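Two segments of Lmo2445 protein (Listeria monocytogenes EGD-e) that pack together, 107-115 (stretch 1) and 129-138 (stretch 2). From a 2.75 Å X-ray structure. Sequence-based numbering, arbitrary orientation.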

ATOM      1  N   GLU A 107      -2.916   9.242  -9.176  1.00 42.38           N
ATOM      2  CA  GLU A 107      -2.008   8.359  -9.897  1.00 44.14           C
ATOM      3  C   GLU A 107      -0.635   8.558  -9.270  1.00 41.03           C
ATOM      4  O   GLU A 107       0.082   9.500  -9.608  1.00 39.34           O
ATOM      5  CB  GLU A 107      -2.037   8.663 -11.389  1.00 49.58           C
ATOM      6  CG  GLU A 107      -3.333   8.204 -12.051  1.00 54.97           C
ATOM      7  CD  GLU A 107      -3.454   8.601 -13.517  1.00 62.60           C
ATOM      8  OE1 GLU A 107      -2.738   9.537 -13.974  1.00 68.19           O
ATOM      9  OE2 GLU A 107      -4.301   7.987 -14.216  1.00 68.02           O
ATOM     10  N   ALA A 108      -0.292   7.648  -8.355  1.00 39.17           N
ATOM     11  CA  ALA A 108       0.950   7.708  -7.579  1.00 37.29           C
ATOM     12  C   ALA A 108       1.794   6.440  -7.568  1.00 35.21           C
ATOM     13  O   ALA A 108       2.328   6.045  -6.531  1.00 35.36           O
ATOM     14  CB  ALA A 108       0.597   8.111  -6.156  1.00 37.49           C
ATOM     15  N   ASN A 109       1.924   5.814  -8.726  1.00 33.89           N
ATOM     16  CA  ASN A 109       2.736   4.608  -8.872  1.00 32.96           C
ATOM     17  C   ASN A 109       4.226   4.899  -8.638  1.00 33.18           C
ATOM     18  O   ASN A 109       4.727   5.926  -9.089  1.00 32.92           O
ATOM     19  CB  ASN A 109       2.608   4.060 -10.308  1.00 32.54           C
ATOM     20  CG  ASN A 109       3.518   2.875 -10.567  1.00 32.27           C
ATOM     21  OD1 ASN A 109       4.577   3.025 -11.148  1.00 32.83           O
ATOM     22  ND2 ASN A 109       3.150   1.715 -10.066  1.00 32.83           N
ATOM     23  N   GLY A 110       4.925   3.992  -7.954  1.00 33.16           N
ATOM     24  CA  GLY A 110       6.371   4.116  -7.712  1.00 33.86           C
ATOM     25  C   GLY A 110       6.862   5.466  -7.250  1.00 34.59           C
ATOM     26  O   GLY A 110       7.865   5.973  -7.740  1.00 35.71           O
ATOM     27  N   ALA A 111       6.145   6.034  -6.289  1.00 34.63           N
ATOM     28  CA  ALA A 111       6.454   7.337  -5.740  1.00 34.77           C
ATOM     29  C   ALA A 111       7.081   7.247  -4.351  1.00 35.23           C
ATOM     30  O   ALA A 111       7.175   8.250  -3.643  1.00 35.38           O
ATOM     31  CB  ALA A 111       5.176   8.143  -5.684  1.00 34.54           C
ATOM     32  N   ASN A 112       7.500   6.043  -3.974  1.00 35.26           N
ATOM     33  CA  ASN A 112       8.111   5.768  -2.665  1.00 35.84           C
ATOM     34  C   ASN A 112       7.336   6.287  -1.437  1.00 35.08           C
ATOM     35  O   ASN A 112       7.940   6.736  -0.455  1.00 34.41           O
ATOM     36  CB  ASN A 112       9.564   6.255  -2.633  1.00 36.70           C
ATOM     37  CG  ASN A 112      10.337   5.709  -1.442  1.00 37.29           C
ATOM     38  OD1 ASN A 112      10.072   4.613  -0.961  1.00 38.07           O
ATOM     39  ND2 ASN A 112      11.313   6.464  -0.978  1.00 38.66           N
ATOM     40  N   ILE A 113       6.005   6.207  -1.523  1.00 34.58           N
ATOM     41  CA  ILE A 113       5.098   6.602  -0.446  1.00 34.81           C
ATOM     42  C   ILE A 113       5.122   5.522   0.647  1.00 34.44           C
ATOM     43  O   ILE A 113       4.937   4.348   0.364  1.00 33.52           O
ATOM     44  CB  ILE A 113       3.627   6.724  -0.937  1.00 35.11           C
ATOM     45  CG1 ILE A 113       3.533   7.736  -2.075  1.00 36.07           C
ATOM     46  CG2 ILE A 113       2.685   7.107   0.217  1.00 34.84           C
ATOM     47  CD1 ILE A 113       2.145   7.933  -2.644  1.00 36.45           C
ATOM     48  N   THR A 114       5.323   5.942   1.887  1.00 35.21           N
ATOM     49  CA  THR A 114       5.363   5.056   3.035  1.00 35.75           C
ATOM     50  C   THR A 114       4.100   5.165   3.872  1.00 37.33           C
ATOM     51  O   THR A 114       3.815   4.257   4.648  1.00 39.42           O
ATOM     52  CB  THR A 114       6.583   5.360   3.931  1.00 36.22           C
ATOM     53  OG1 THR A 114       6.509   6.708   4.445  1.00 36.75           O
ATOM     54  CG2 THR A 114       7.878   5.161   3.140  1.00 35.48           C
ATOM     55  N   VAL A 115       3.359   6.268   3.736  1.00 38.31           N
ATOM     56  CA  VAL A 115       2.112   6.484   4.489  1.00 39.47           C
ATOM     57  C   VAL A 115       1.148   7.271   3.631  1.00 40.60           C
ATOM     58  O   VAL A 115       1.499   8.355   3.136  1.00 41.13           O
ATOM     59  CB  VAL A 115       2.327   7.343   5.770  1.00 40.73           C
ATOM     60  CG1 VAL A 115       1.004   7.693   6.457  1.00 40.69           C
ATOM     61  CG2 VAL A 115       3.261   6.651   6.743  1.00 41.57           C
ATOM     62  N   LEU A 129      -1.825   3.334  -6.051  1.00 42.04           N
ATOM     63  CA  LEU A 129      -0.722   3.384  -5.091  1.00 41.57           C
ATOM     64  C   LEU A 129       0.189   2.170  -5.229  1.00 40.20           C
ATOM     65  O   LEU A 129       0.901   1.794  -4.302  1.00 40.19           O
ATOM     66  CB  LEU A 129      -1.296   3.470  -3.675  1.00 42.59           C
ATOM     67  CG  LEU A 129      -2.023   4.771  -3.349  1.00 43.75           C
ATOM     68  CD1 LEU A 129      -2.899   4.626  -2.116  1.00 44.47           C
ATOM     69  CD2 LEU A 129      -1.028   5.910  -3.171  1.00 44.98           C
ATOM     70  N   SER A 130       0.183   1.575  -6.411  1.00 39.22           N
ATOM     71  CA  SER A 130       1.008   0.421  -6.673  1.00 38.27           C
ATOM     72  C   SER A 130       2.501   0.783  -6.696  1.00 37.80           C
ATOM     73  O   SER A 130       2.875   1.871  -7.105  1.00 37.37           O
ATOM     74  CB  SER A 130       0.618  -0.165  -8.027  1.00 38.37           C
ATOM     75  OG  SER A 130       0.814   0.787  -9.066  1.00 37.98           O
ATOM     76  N   GLN A 131       3.333  -0.146  -6.236  1.00 37.33           N
ATOM     77  CA  GLN A 131       4.779   0.001  -6.229  1.00 37.22           C
ATOM     78  C   GLN A 131       5.352   1.062  -5.314  1.00 37.60           C
ATOM     79  O   GLN A 131       6.415   1.642  -5.571  1.00 36.69           O
ATOM     80  CB  GLN A 131       5.324   0.077  -7.657  1.00 38.47           C
ATOM     81  CG  GLN A 131       5.078  -1.225  -8.417  1.00 38.80           C
ATOM     82  CD  GLN A 131       5.625  -1.211  -9.824  1.00 39.33           C
ATOM     83  OE1 GLN A 131       5.471  -0.248 -10.581  1.00 40.81           O
ATOM     84  NE2 GLN A 131       6.237  -2.300 -10.196  1.00 40.52           N
ATOM     85  N   ASN A 132       4.633   1.293  -4.225  1.00 37.47           N
ATOM     86  CA  ASN A 132       5.067   2.214  -3.192  1.00 37.44           C
ATOM     87  C   ASN A 132       5.727   1.350  -2.104  1.00 36.53           C
ATOM     88  O   ASN A 132       6.167   0.239  -2.403  1.00 34.26           O
ATOM     89  CB  ASN A 132       3.915   3.109  -2.747  1.00 37.83           C
ATOM     90  CG  ASN A 132       3.631   4.213  -3.751  1.00 38.61           C
ATOM     91  OD1 ASN A 132       4.463   5.096  -3.961  1.00 38.32           O
ATOM     92  ND2 ASN A 132       2.440   4.200  -4.336  1.00 39.49           N
ATOM     93  N   ASN A 133       5.813   1.830  -0.870  1.00 36.57           N
ATOM     94  CA  ASN A 133       6.491   1.058   0.148  1.00 37.77           C
ATOM     95  C   ASN A 133       5.945   1.345   1.531  1.00 37.01           C
ATOM     96  O   ASN A 133       6.622   1.952   2.380  1.00 36.28           O
ATOM     97  CB  ASN A 133       7.987   1.386   0.082  1.00 40.40           C
ATOM     98  CG  ASN A 133       8.832   0.442   0.922  1.00 42.93           C
ATOM     99  OD1 ASN A 133       8.437  -0.714   1.200  1.00 44.40           O
ATOM    100  ND2 ASN A 133      10.011   0.916   1.317  1.00 43.77           N
ATOM    101  N   PHE A 134       4.722   0.864   1.747  1.00 36.34           N
ATOM    102  CA  PHE A 134       4.006   1.068   3.004  1.00 37.12           C
ATOM    103  C   PHE A 134       4.528   0.354   4.229  1.00 37.75           C
ATOM    104  O   PHE A 134       4.371   0.876   5.330  1.00 38.39           O
ATOM    105  CB  PHE A 134       2.529   0.724   2.838  1.00 37.20           C
ATOM    106  CG  PHE A 134       1.835   1.584   1.845  1.00 37.11           C
ATOM    107  CD1 PHE A 134       1.549   2.897   2.154  1.00 37.67           C
ATOM    108  CD2 PHE A 134       1.473   1.090   0.600  1.00 37.18           C
ATOM    109  CE1 PHE A 134       0.914   3.711   1.235  1.00 38.40           C
ATOM    110  CE2 PHE A 134       0.833   1.891  -0.322  1.00 37.01           C
ATOM    111  CZ  PHE A 134       0.557   3.205  -0.009  1.00 38.13           C
ATOM    112  N   GLY A 135       5.151  -0.811   4.048  1.00 38.82           N
ATOM    113  CA  GLY A 135       5.649  -1.597   5.168  1.00 39.45           C
ATOM    114  C   GLY A 135       4.411  -1.948   5.969  1.00 41.46           C
ATOM    115  O   GLY A 135       3.403  -2.395   5.399  1.00 40.60           O
ATOM    116  N   PHE A 136       4.448  -1.696   7.276  1.00 44.10           N
ATOM    117  CA  PHE A 136       3.285  -1.993   8.139  1.00 46.20           C
ATOM    118  C   PHE A 136       2.183  -0.927   8.166  1.00 46.31           C
ATOM    119  O   PHE A 136       1.157  -1.132   8.823  1.00 48.92           O
ATOM    120  CB  PHE A 136       3.736  -2.325   9.562  1.00 47.88           C
ATOM    121  CG  PHE A 136       4.597  -3.552   9.642  1.00 48.09           C
ATOM    122  CD1 PHE A 136       4.030  -4.814   9.502  1.00 48.48           C
ATOM    123  CD2 PHE A 136       5.961  -3.455   9.872  1.00 48.30           C
ATOM    124  CE1 PHE A 136       4.814  -5.957   9.573  1.00 49.38           C
ATOM    125  CE2 PHE A 136       6.751  -4.594   9.948  1.00 48.94           C
ATOM    126  CZ  PHE A 136       6.180  -5.846   9.796  1.00 49.12           C
ATOM    127  N   ASN A 137       2.371   0.180   7.445  1.00 44.71           N
ATOM    128  CA  ASN A 137       1.379   1.258   7.397  1.00 44.27           C
ATOM    129  C   ASN A 137       0.251   1.011   6.393  1.00 44.05           C
ATOM    130  O   ASN A 137       0.170   1.661   5.354  1.00 43.91           O
ATOM    131  CB  ASN A 137       2.073   2.578   7.075  1.00 43.71           C
ATOM    132  CG  ASN A 137       3.087   2.966   8.112  1.00 42.69           C
ATOM    133  OD1 ASN A 137       2.862   2.812   9.300  1.00 43.52           O
ATOM    134  ND2 ASN A 137       4.196   3.499   7.668  1.00 42.68           N
ATOM    135  N   ILE A 138      -0.625   0.074   6.730  1.00 45.26           N
ATOM    136  CA  ILE A 138      -1.761  -0.268   5.885  1.00 45.13           C
ATOM    137  C   ILE A 138      -2.789   0.873   5.967  1.00 45.28           C
ATOM    138  O   ILE A 138      -3.232   1.202   7.064  1.00 44.65           O
ATOM    139  CB  ILE A 138      -2.473  -1.540   6.396  1.00 46.92           C
ATOM    140  CG1 ILE A 138      -1.484  -2.676   6.714  1.00 46.84           C
ATOM    141  CG2 ILE A 138      -3.571  -1.970   5.426  1.00 47.59           C
ATOM    142  CD1 ILE A 138      -0.637  -3.128   5.556  1.00 46.89           C
TER
HETATM  143  O   HOH W   1       8.385   3.493  -4.868  1.00 33.10           O

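The apolar centre of the contact is small and is built around Ile113. This side chain (chi1 m, chi2 t) leaves the backbone sideways to the other stretch and presents both of its arms to stretch 2: Ile113 CD1 lies 3.8 Å from Leu129 CD2, and Ile113 CG2 lies 4.0 Å from Phe134 CE1. Leu129 starts in the other direction, its CA-to-CB bond pointing away from stretch 1, but the m, t conformation brings Leu129 CD2 to within 4.0 Å of Ala108 CB. The short methyl of Ala108 thus completes an aliphatic cluster with Leu129 and Ile113, and all three residues are buried. The buried ring of Phe134 also packs against Ile113, with Ile113 O over one of its faces.

Next to this cluster, the buried Asn132 provides the main polar link between the stretches. The residue ends a type II turn that begins at Leu129, and its amide group works in two directions. Asn132 ND2 donates both to Leu129 O within its own turn (2.9 Å) and to Ala108 O across the interface (2.9 Å), so that both of its hydrogens are used. Asn132 OD1 accepts from Ala111 N at 3.0 Å and from Ile113 N at 3.1 Å, the latter nearly straight at 170°. Asn112 N also lies 3.2 Å from Asn132 OD1, but the angle is poor; Asn112 N donates instead to water 1 at 2.8 Å, and the same water donates to Gln131 O at 2.8 Å. A carboxamide suits this place because it combines donor and acceptor at the end of a short side chain, and here it joins three backbone positions of stretch 1 through one side chain.

Backbone contacts extend the contact on both sides of Asn132. Asn133 N donates to Ile113 O (2.9 Å), while Gly110 N donates to Ser130 O (3.1 Å). Gly110 CA also lies 3.3 Å from Gln131 O in a CA-H...O contact. The positive phi of Gly110, 46°, by itself favours glycine. A similar contact joins Thr114 CA to Asn133 O at 3.4 Å, at the corner where stretch 1 changes direction.

Side-chain amides complete the polar edge. At one end, the CA-to-CB bond of Asn109 points away overall although CB itself touches stretch 2, and with chi1 at t the end of the side chain comes nearer: Asn109 ND2 donates to Ser130 OG at 2.7 Å and to Gln131 OE1 at 3.1 Å. Gln131 is exposed; its CA-to-CB bond points toward stretch 1, and its extended chi2 gives OE1 the reach to meet this amide. At the other end, Asn137 closes the type II' turn that starts at Phe134, with Asn137 N bonded to Phe134 O at 3.0 Å; within this turn Gly135 has a phi of 62°, which by itself favours glycine. The CA-to-CB bond of Asn137 points toward stretch 1, and Asn137 ND2 donates to Thr114 O at 3.1 Å while lying 3.4 Å from Val115 CG2. Altogether the two stretches bury 616 Å², counting both sides.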